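Uncharacterized protein AF_1514 (Archaeoglobus fulgidus DSM 4304, PDB 3C0F) is of unknown function but adopts a hot dog fold, a scaffold shared by many thioesterases and dehydratases that act on acyl thioesters. Local coordinates at residues A[58-61]-A[62-66]. Residues are numbered along the deposited sequence; the frame is centred on the assembly and turned at random.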
ATOM      1  N   PRO A  58       2.391 -10.206 -20.048  1.00 21.22           N
ATOM      2  CA  PRO A  58       1.286  -9.796 -20.928  1.00 20.97           C
ATOM      3  C   PRO A  58       0.077  -9.189 -20.207  1.00 20.75           C
ATOM      4  O   PRO A  58      -0.628  -8.363 -20.790  1.00 20.54           O
ATOM      5  CB  PRO A  58       0.896 -11.101 -21.637  1.00 20.90           C
ATOM      6  CG  PRO A  58       1.398 -12.188 -20.752  1.00 21.19           C
ATOM      7  CD  PRO A  58       2.666 -11.652 -20.166  1.00 21.26           C
ATOM      8  N   TRP A  59      -0.155  -9.600 -18.960  1.00 20.46           N
ATOM      9  CA  TRP A  59      -1.254  -9.064 -18.146  1.00 20.43           C
ATOM     10  C   TRP A  59      -1.033  -7.581 -17.830  1.00 20.40           C
ATOM     11  O   TRP A  59      -1.991  -6.816 -17.716  1.00 20.50           O
ATOM     12  CB  TRP A  59      -1.411  -9.864 -16.847  1.00 20.17           C
ATOM     13  CG  TRP A  59      -0.166  -9.870 -16.024  1.00 20.23           C
ATOM     14  CD1 TRP A  59       0.184  -8.970 -15.059  1.00 19.81           C
ATOM     15  CD2 TRP A  59       0.912 -10.807 -16.110  1.00 20.01           C
ATOM     16  NE1 TRP A  59       1.412  -9.289 -14.537  1.00 20.20           N
ATOM     17  CE2 TRP A  59       1.884 -10.411 -15.165  1.00 19.91           C
ATOM     18  CE3 TRP A  59       1.154 -11.943 -16.897  1.00 19.60           C
ATOM     19  CZ2 TRP A  59       3.078 -11.113 -14.979  1.00 19.98           C
ATOM     20  CZ3 TRP A  59       2.341 -12.642 -16.711  1.00 20.11           C
ATOM     21  CH2 TRP A  59       3.288 -12.222 -15.758  1.00 19.99           C
ATOM     22  N   GLU A  60       0.234  -7.192 -17.686  1.00 20.32           N
ATOM     23  CA  GLU A  60       0.596  -5.804 -17.415  1.00 20.18           C
ATOM     24  C   GLU A  60       0.499  -4.963 -18.687  1.00 20.11           C
ATOM     25  O   GLU A  60      -0.045  -3.856 -18.663  1.00 20.00           O
ATOM     26  CB  GLU A  60       1.995  -5.722 -16.801  1.00 20.31           C
ATOM     27  CG  GLU A  60       2.424  -4.312 -16.418  1.00 20.77           C
ATOM     28  CD  GLU A  60       3.598  -4.291 -15.455  1.00 21.65           C
ATOM     29  OE1 GLU A  60       4.494  -5.154 -15.570  1.00 22.49           O
ATOM     30  OE2 GLU A  60       3.623  -3.403 -14.581  1.00 22.70           O
ATOM     31  N   VAL A  61       1.023  -5.499 -19.788  1.00 19.96           N
ATOM     32  CA  VAL A  61       0.931  -4.847 -21.096  1.00 19.95           C
ATOM     33  C   VAL A  61      -0.534  -4.590 -21.462  1.00 19.82           C
ATOM     34  O   VAL A  61      -0.889  -3.485 -21.876  1.00 19.77           O
ATOM     35  CB  VAL A  61       1.641  -5.675 -22.204  1.00 20.01           C
ATOM     36  CG1 VAL A  61       1.532  -4.982 -23.560  1.00 20.23           C
ATOM     37  CG2 VAL A  61       3.107  -5.907 -21.844  1.00 20.02           C
ATOM     38  N   TYR A  62      -1.375  -5.610 -21.280  1.00 19.75           N
ATOM     39  CA  TYR A  62      -2.817  -5.506 -21.513  1.00 19.56           C
ATOM     40  C   TYR A  62      -3.431  -4.340 -20.737  1.00 19.36           C
ATOM     41  O   TYR A  62      -4.144  -3.512 -21.309  1.00 19.28           O
ATOM     42  CB  TYR A  62      -3.519  -6.822 -21.141  1.00 19.66           C
ATOM     43  CG  TYR A  62      -5.033  -6.737 -21.108  1.00 19.78           C
ATOM     44  CD1 TYR A  62      -5.780  -6.843 -22.280  1.00 20.07           C
ATOM     45  CD2 TYR A  62      -5.719  -6.554 -19.903  1.00 19.43           C
ATOM     46  CE1 TYR A  62      -7.168  -6.761 -22.257  1.00 20.13           C
ATOM     47  CE2 TYR A  62      -7.109  -6.473 -19.871  1.00 19.58           C
ATOM     48  CZ  TYR A  62      -7.826  -6.579 -21.053  1.00 19.70           C
ATOM     49  OH  TYR A  62      -9.199  -6.509 -21.041  1.00 20.22           O
ATOM     50  N   ALA A  63      -3.144  -4.287 -19.437  1.00 18.87           N
ATOM     51  CA  ALA A  63      -3.679  -3.256 -18.553  1.00 18.54           C
ATOM     52  C   ALA A  63      -3.201  -1.858 -18.951  1.00 18.44           C
ATOM     53  O   ALA A  63      -3.999  -0.924 -19.031  1.00 18.29           O
ATOM     54  CB  ALA A  63      -3.311  -3.563 -17.113  1.00 18.46           C
ATOM     55  N   CYS A  64      -1.903  -1.730 -19.222  1.00 18.34           N
ATOM     56  CA  CYS A  64      -1.307  -0.443 -19.583  1.00 18.50           C
ATOM     57  C   CYS A  64      -1.867   0.112 -20.891  1.00 18.34           C
ATOM     58  O   CYS A  64      -2.043   1.327 -21.032  1.00 18.29           O
ATOM     59  CB  CYS A  64       0.214  -0.556 -19.639  1.00 18.52           C
ATOM     60  SG  CYS A  64       0.961  -0.790 -18.007  1.00 19.75           S
ATOM     61  N   ASN A  65      -2.159  -0.786 -21.830  1.00 18.05           N
ATOM     62  CA  ASN A  65      -2.819  -0.423 -23.083  1.00 18.04           C
ATOM     63  C   ASN A  65      -4.277   0.016 -22.893  1.00 17.89           C
ATOM     64  O   ASN A  65      -4.860   0.633 -23.786  1.00 17.88           O
ATOM     65  CB  ASN A  65      -2.726  -1.574 -24.094  1.00 18.09           C
ATOM     66  CG  ASN A  65      -1.308  -1.791 -24.615  1.00 18.44           C
ATOM     67  OD1 ASN A  65      -0.417  -0.966 -24.403  1.00 19.17           O
ATOM     68  ND2 ASN A  65      -1.098  -2.907 -25.304  1.00 18.61           N
ATOM     69  N   ARG A  66      -4.853  -0.306 -21.733  1.00 17.70           N
ATOM     70  CA  ARG A  66      -6.213   0.128 -21.379  1.00 17.67           C
ATOM     71  C   ARG A  66      -6.212   1.245 -20.324  1.00 17.30           C
ATOM     72  O   ARG A  66      -7.205   1.449 -19.624  1.00 17.41           O
ATOM     73  CB  ARG A  66      -7.080  -1.047 -20.887  1.00 17.82           C
ATOM     74  CG  ARG A  66      -7.073  -2.322 -21.735  1.00 19.39           C
ATOM     75  CD  ARG A  66      -7.396  -2.087 -23.203  1.00 21.24           C
ATOM     76  NE  ARG A  66      -7.594  -3.343 -23.931  1.00 22.54           N
ATOM     77  CZ  ARG A  66      -6.620  -4.168 -24.315  1.00 22.69           C
ATOM     78  NH1 ARG A  66      -5.347  -3.912 -24.034  1.00 22.73           N
TER
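Pro58 O accepts an i to i+4 helix bond from Tyr62 N at 2.9 Å, with an N-H...O angle of 163°. Tyr62 CB rests against Pro58 O at 3.3 Å. The next bond is slacker. Ala63 N lies 3.3 Å from Trp59 O and above the carbonyl plane, while Ser38 OG from strand 33-41 bonds to this oxygen as well, so a strand side chain and a helix amide share it. Glu60 O receives Cys64 N almost head-on, with a C=O...N angle of 161°. With SG turned beside its own backbone N (chi1 -69°), the thiol of Cys64 swings back over the preceding turn, and SG lies 4.1 Å from CG of the extended Glu60 side chain. Val61 O takes Asn65 N at 3.0 Å, and on this outer surface the two side chains run side by side, Val61 CG1 meeting Asn65 ND2 at 3.8 Å. Val61 and Asn65 are exposed, whereas the buried Ala63 packs on Leu37, Ser38 and Tyr80 of the antiparallel strands 33-41 and 77-84; the helix is thus amphipathic. Glu60 also touches Tyr80, and Trp59 stacks on His40. Just past the last turn, Arg66 O bonds to Arg82, tying the helix exit to strand 77-84.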